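Long-range contacts in nisin leader peptide-processing serine protease NisP (Lactococcus lactis subsp. lactis, PDB 4MZD), which is a subtilisin-like serine protease of lantibiotic biosynthesis that cuts the leader peptide from the nisin precursor: residues S212-D217 and S268-G273; Q207-S212 and V276-V281. One frame throughout, in Å; residues are numbered along the deposited sequence.

Both contacts lie in the subtilase part of NisP, on one side of the chain's centre, with their own centres about 14 Å apart. Contact 2 pairs the end of strand 200-210 antiparallel with strand 275-278, within the large mixed sheet of the fold. Contact 1 lies farther out: past Ser-212, which both contacts share, the chain forms strand 214-215, and the loop leading into strand 275-278 supplies its partner. Along the sequence the order is 207-212, 212-217, 268-273, 276-281. Met-210 packs against Tyr-215 and Ile-269, joining the buried pairing to the surface one. Contact 1 is remote from the predicted charge-relay residues, whereas the Asp-277 side chain of contact 2 is about 11 Å from that of Ser-353.

Contact 1 of 2, residues S212-D217 and S268-G273; sequences SGSYDD and SIKVPG
The ring of Tyr-215 meets Ser-268 at its edge, where the carbonyl O of Ser-268 lies near the ring plane, 3.4 Å from Tyr-215 CD1. Ile-269 comes obliquely, its CG1 3.8 Å from Tyr-215 CE1, while Met-210 of strand 200-210 packs against the hydroxyl end. CG of Tyr-215 stands beside its own backbone N (chi1 -64°), and the side chain leaves the 268-273 segment to hydrogen-bond through OH with Asp-221 and Arg-267. The carboxylate of Asp-216 rests against Ser-268, with OD2 3.3 Å from Ser-268 CB.

The backbones form a classic beta bulge, in which Lys-270 and Val-271 both face Ser-214. Lys-270 N and Val-271 N both donate to Ser-214 O, at 2.9 Å each, and Ser-214 N returns a bond of 2.8 Å to Val-271 O. Asp-216 N closes the far end on Ser-268 O. Beyond Ser-214, Gly-213 and Gly-273 bring the chains to 4.0 Å between their CA atoms, and Gly-273 CA makes a CA-H...O contact of 3.3 Å with Ser-212 O. Two donors thus grip Ser-214 O, and main-chain bonds carry this short antiparallel surface pairing; the placing of the Lys-270 amine is doubtful.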
loop_
_atom_site.group_PDB
_atom_site.type_symbol
_atom_site.label_atom_id
_atom_site.label_comp_id
_atom_site.label_asym_id
_atom_site.label_seq_id
_atom_site.Cartn_x
_atom_site.Cartn_y
_atom_site.Cartn_z
ATOM N N SER A 212 -14.363 20.016 -0.705
ATOM C CA SER A 212 -15.274 21.152 -0.575
ATOM C C SER A 212 -14.417 22.410 -0.634
ATOM O O SER A 212 -13.198 22.321 -0.786
ATOM C CB SER A 212 -16.095 21.074 0.719
ATOM O OG SER A 212 -15.287 21.190 1.874
ATOM N N GLY A 213 -15.036 23.581 -0.532
ATOM C CA GLY A 213 -14.284 24.809 -0.687
ATOM C C GLY A 213 -13.863 25.010 -2.130
ATOM O O GLY A 213 -14.459 24.447 -3.051
ATOM N N SER A 214 -12.836 25.823 -2.338
ATOM C CA SER A 214 -12.414 26.141 -3.695
ATOM C C SER A 214 -10.956 26.545 -3.788
ATOM O O SER A 214 -10.403 27.174 -2.881
ATOM C CB SER A 214 -13.286 27.253 -4.282
ATOM O OG SER A 214 -13.175 28.434 -3.510
ATOM N N TYR A 215 -10.340 26.167 -4.900
ATOM C CA TYR A 215 -9.043 26.701 -5.268
ATOM C C TYR A 215 -9.252 28.036 -5.987
ATOM O O TYR A 215 -10.388 28.470 -6.191
ATOM C CB TYR A 215 -8.316 25.723 -6.178
ATOM C CG TYR A 215 -7.997 24.398 -5.524
ATOM C CD1 TYR A 215 -6.896 24.267 -4.695
ATOM C CD2 TYR A 215 -8.791 23.281 -5.743
ATOM C CE1 TYR A 215 -6.589 23.065 -4.100
ATOM C CE2 TYR A 215 -8.494 22.067 -5.148
ATOM C CZ TYR A 215 -7.384 21.962 -4.327
ATOM O OH TYR A 215 -7.035 20.760 -3.733
ATOM N N ASP A 216 -8.161 28.686 -6.376
ATOM C CA ASP A 216 -8.254 29.973 -7.058
ATOM C C ASP A 216 -9.139 29.901 -8.299
ATOM O O ASP A 216 -9.770 30.889 -8.671
ATOM C CB ASP A 216 -6.866 30.506 -7.427
ATOM C CG ASP A 216 -6.139 31.118 -6.243
ATOM O OD1 ASP A 216 -6.766 31.288 -5.176
ATOM O OD2 ASP A 216 -4.942 31.449 -6.385
ATOM N N ASP A 217 -9.191 28.737 -8.942
ATOM C CA ASP A 217 -9.969 28.599 -10.173
ATOM C C ASP A 217 -11.457 28.359 -9.916
ATOM O O ASP A 217 -12.232 28.187 -10.854
ATOM C CB ASP A 217 -9.387 27.516 -11.099
ATOM C CG ASP A 217 -9.520 26.108 -10.531
ATOM O OD1 ASP A 217 -10.182 25.922 -9.488
ATOM O OD2 ASP A 217 -8.962 25.174 -11.146
ATOM N N SER A 268 -2.991 26.371 -4.824
ATOM C CA SER A 268 -3.523 27.712 -4.626
ATOM C C SER A 268 -4.960 27.646 -4.113
ATOM O O SER A 268 -5.901 27.500 -4.890
ATOM C CB SER A 268 -3.467 28.502 -5.933
ATOM O OG SER A 268 -2.152 28.505 -6.469
ATOM N N ILE A 269 -5.118 27.762 -2.798
ATOM C CA ILE A 269 -6.419 27.599 -2.151
ATOM C C ILE A 269 -7.083 28.945 -1.866
ATOM O O ILE A 269 -6.455 29.853 -1.323
ATOM C CB ILE A 269 -6.277 26.791 -0.841
ATOM C CG1 ILE A 269 -5.770 25.377 -1.150
ATOM C CG2 ILE A 269 -7.596 26.764 -0.082
ATOM C CD1 ILE A 269 -5.414 24.557 0.068
ATOM N N LYS A 270 -8.353 29.068 -2.243
ATOM C CA LYS A 270 -9.098 30.309 -2.063
ATOM C C LYS A 270 -10.007 30.228 -0.839
ATOM O O LYS A 270 -9.963 31.093 0.041
ATOM C CB LYS A 270 -9.936 30.612 -3.305
ATOM C CG LYS A 270 -10.691 31.930 -3.215
ATOM C CD LYS A 270 -11.982 31.917 -4.022
ATOM C CE LYS A 270 -11.723 31.946 -5.520
ATOM N NZ LYS A 270 -11.206 30.652 -6.035
ATOM N N VAL A 271 -10.852 29.203 -0.810
ATOM C CA VAL A 271 -11.697 28.923 0.343
ATOM C C VAL A 271 -11.391 27.508 0.813
ATOM O O VAL A 271 -11.663 26.545 0.095
ATOM C CB VAL A 271 -13.193 29.033 -0.007
ATOM C CG1 VAL A 271 -14.053 28.710 1.212
ATOM C CG2 VAL A 271 -13.517 30.424 -0.534
ATOM N N PRO A 272 -10.799 27.371 2.008
ATOM C CA PRO A 272 -10.438 26.032 2.486
ATOM C C PRO A 272 -11.660 25.141 2.641
ATOM O O PRO A 272 -12.710 25.583 3.108
ATOM C CB PRO A 272 -9.812 26.302 3.856
ATOM C CG PRO A 272 -9.366 27.724 3.800
ATOM C CD PRO A 272 -10.368 28.429 2.939
ATOM N N GLY A 273 -11.510 23.888 2.236
ATOM C CA GLY A 273 -12.546 22.895 2.413
ATOM C C GLY A 273 -11.988 21.642 3.065
ATOM O O GLY A 273 -10.842 21.614 3.523
HETATM O O HOH W 1 -4.229 31.120 -3.245
#

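Contact 2 of 2, residues Q207-S212 and V276-V281; sequences QYLMIS and VDAPSV
Val-276 has more surface buried by this contact than any other residue, and Leu-209 and Ala-278 complete the apolar side of the pairing. Val-276 CG2 sits between its own backbone N and carbonyl carbon, which brings it against the partner strand, 3.9 Å from Leu-209 CB. The same methyl meets CG2 of Ile-211 at 4.2 Å, the two side chains crossing at about a right angle. With CG beside its backbone N (chi1 -59°), Leu-209 carries CD1 across to Ala-278 CB at 3.6 Å; Leu-209 therefore touches Val-276 through its base and Ala-278 through one terminal methyl.

Beneath these side chains the strands are paired antiparallel. Leu-209 and Val-276 form a hydrogen-bonded pair with two bonds of 2.9 Å, Leu-209 N to Val-276 O and Val-276 N to Leu-209 O. Gln-207 and Ala-278 exchange a second pair of bonds, and Tyr-208 faces Asp-277 in the non-hydrogen-bonded pair between them. On that other face Tyr-208 CE1 comes 3.6 Å from Asp-277 CG, with ring and carboxylate planes 56° apart. Their polar ends are buried but well supplied: Asp-277 forms a salt bridge with Arg-488 and accepts from Gly-247 N and Asn-302, while Tyr-208 OH bonds to Asp-249 and Asn-302.

The short strand axes lie 136° apart in direction, a markedly twisted pairing. Helix 222-238 covers the face of Leu-209 and Ile-211, and helix 256-264 packs on Tyr-208 from the other face. Strand 200-210 also pairs in parallel with strands 95-100 and 241-245 in the largely parallel central sheet of the subtilisin fold, with 275-278 as an antiparallel neighbour.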
loop_
_atom_site.group_PDB
_atom_site.type_symbol
_atom_site.label_atom_id
_atom_site.label_comp_id
_atom_site.label_asym_id
_atom_site.label_seq_id
_atom_site.Cartn_x
_atom_site.Cartn_y
_atom_site.Cartn_z
ATOM N N GLN A 207 -3.304 10.244 -2.887
ATOM C CA GLN A 207 -3.256 11.674 -3.146
ATOM C C GLN A 207 -4.197 12.378 -2.180
ATOM O O GLN A 207 -5.170 11.786 -1.692
ATOM C CB GLN A 207 -3.706 11.982 -4.576
ATOM C CG GLN A 207 -5.172 11.657 -4.804
ATOM C CD GLN A 207 -5.592 11.672 -6.264
ATOM O OE1 GLN A 207 -6.029 10.659 -6.789
ATOM N NE2 GLN A 207 -5.488 12.819 -6.914
ATOM N N TYR A 208 -3.929 13.652 -1.923
ATOM C CA TYR A 208 -4.844 14.455 -1.121
ATOM C C TYR A 208 -5.843 15.176 -2.015
ATOM O O TYR A 208 -5.467 15.803 -3.018
ATOM C CB TYR A 208 -4.086 15.467 -0.248
ATOM C CG TYR A 208 -3.088 14.789 0.650
ATOM C CD1 TYR A 208 -3.509 13.941 1.665
ATOM C CD2 TYR A 208 -1.728 14.956 0.457
ATOM C CE1 TYR A 208 -2.603 13.277 2.466
ATOM C CE2 TYR A 208 -0.808 14.298 1.259
ATOM C CZ TYR A 208 -1.256 13.462 2.262
ATOM O OH TYR A 208 -0.361 12.794 3.065
ATOM N N LEU A 209 -7.115 15.080 -1.640
ATOM C CA LEU A 209 -8.204 15.727 -2.362
ATOM C C LEU A 209 -8.896 16.722 -1.438
ATOM O O LEU A 209 -9.238 16.378 -0.306
ATOM C CB LEU A 209 -9.223 14.682 -2.816
ATOM C CG LEU A 209 -8.692 13.569 -3.726
ATOM C CD1 LEU A 209 -9.780 12.553 -4.008
ATOM C CD2 LEU A 209 -8.149 14.138 -5.027
ATOM N N MET A 210 -9.102 17.947 -1.918
ATOM C CA MET A 210 -9.915 18.915 -1.188
ATOM C C MET A 210 -11.297 18.855 -1.821
ATOM O O MET A 210 -11.473 19.255 -2.975
ATOM C CB MET A 210 -9.315 20.323 -1.272
ATOM C CG MET A 210 -9.878 21.306 -0.223
ATOM S SD MET A 210 -9.131 23.009 -0.197
ATOM C CE MET A 210 -9.942 23.718 -1.649
ATOM N N ILE A 211 -12.266 18.325 -1.081
ATOM C CA ILE A 211 -13.542 17.940 -1.679
ATOM C C ILE A 211 -14.669 18.938 -1.422
ATOM O O ILE A 211 -15.795 18.728 -1.863
ATOM C CB ILE A 211 -13.976 16.517 -1.257
ATOM C CG1 ILE A 211 -14.196 16.422 0.257
ATOM C CG2 ILE A 211 -12.941 15.511 -1.706
ATOM C CD1 ILE A 211 -14.885 15.136 0.694
ATOM N N SER A 212 -14.363 20.016 -0.705
ATOM C CA SER A 212 -15.274 21.152 -0.575
ATOM C C SER A 212 -14.417 22.410 -0.634
ATOM O O SER A 212 -13.198 22.321 -0.786
ATOM C CB SER A 212 -16.095 21.074 0.719
ATOM O OG SER A 212 -15.287 21.190 1.874
ATOM N N VAL A 276 -9.089 15.159 2.273
ATOM C CA VAL A 276 -9.010 13.726 2.535
ATOM C C VAL A 276 -7.770 13.121 1.876
ATOM O O VAL A 276 -7.261 13.642 0.879
ATOM C CB VAL A 276 -10.282 12.986 2.064
ATOM C CG1 VAL A 276 -11.509 13.550 2.763
ATOM C CG2 VAL A 276 -10.439 13.080 0.553
ATOM N N ASP A 277 -7.301 12.026 2.468
ATOM C CA ASP A 277 -6.205 11.196 1.971
ATOM C C ASP A 277 -6.901 10.051 1.229
ATOM O O ASP A 277 -7.540 9.200 1.850
ATOM C CB ASP A 277 -5.400 10.708 3.190
ATOM C CG ASP A 277 -4.071 10.057 2.834
ATOM O OD1 ASP A 277 -3.868 9.704 1.653
ATOM O OD2 ASP A 277 -3.242 9.875 3.760
ATOM N N ALA A 278 -6.837 10.078 -0.101
ATOM C CA ALA A 278 -7.584 9.141 -0.947
ATOM C C ALA A 278 -6.670 8.157 -1.689
ATOM O O ALA A 278 -5.606 8.541 -2.165
ATOM C CB ALA A 278 -8.425 9.921 -1.946
ATOM N N PRO A 279 -7.113 6.895 -1.857
ATOM C CA PRO A 279 -8.444 6.362 -1.519
ATOM C C PRO A 279 -8.597 5.760 -0.118
ATOM O O PRO A 279 -9.610 5.115 0.145
ATOM C CB PRO A 279 -8.642 5.268 -2.571
ATOM C CG PRO A 279 -7.246 4.752 -2.802
ATOM C CD PRO A 279 -6.365 5.975 -2.735
ATOM N N SER A 280 -7.644 5.983 0.779
ATOM C CA SER A 280 -7.737 5.371 2.105
ATOM C C SER A 280 -8.908 5.896 2.947
ATOM O O SER A 280 -9.340 5.222 3.876
ATOM C CB SER A 280 -6.424 5.514 2.879
ATOM O OG SER A 280 -6.183 6.863 3.233
ATOM N N VAL A 281 -9.417 7.081 2.618
ATOM C CA VAL A 281 -10.479 7.712 3.394
ATOM C C VAL A 281 -11.795 6.936 3.392
ATOM O O VAL A 281 -12.563 7.016 4.349
ATOM C CB VAL A 281 -10.736 9.148 2.886
ATOM C CG1 VAL A 281 -11.189 9.128 1.430
ATOM C CG2 VAL A 281 -11.754 9.866 3.771
#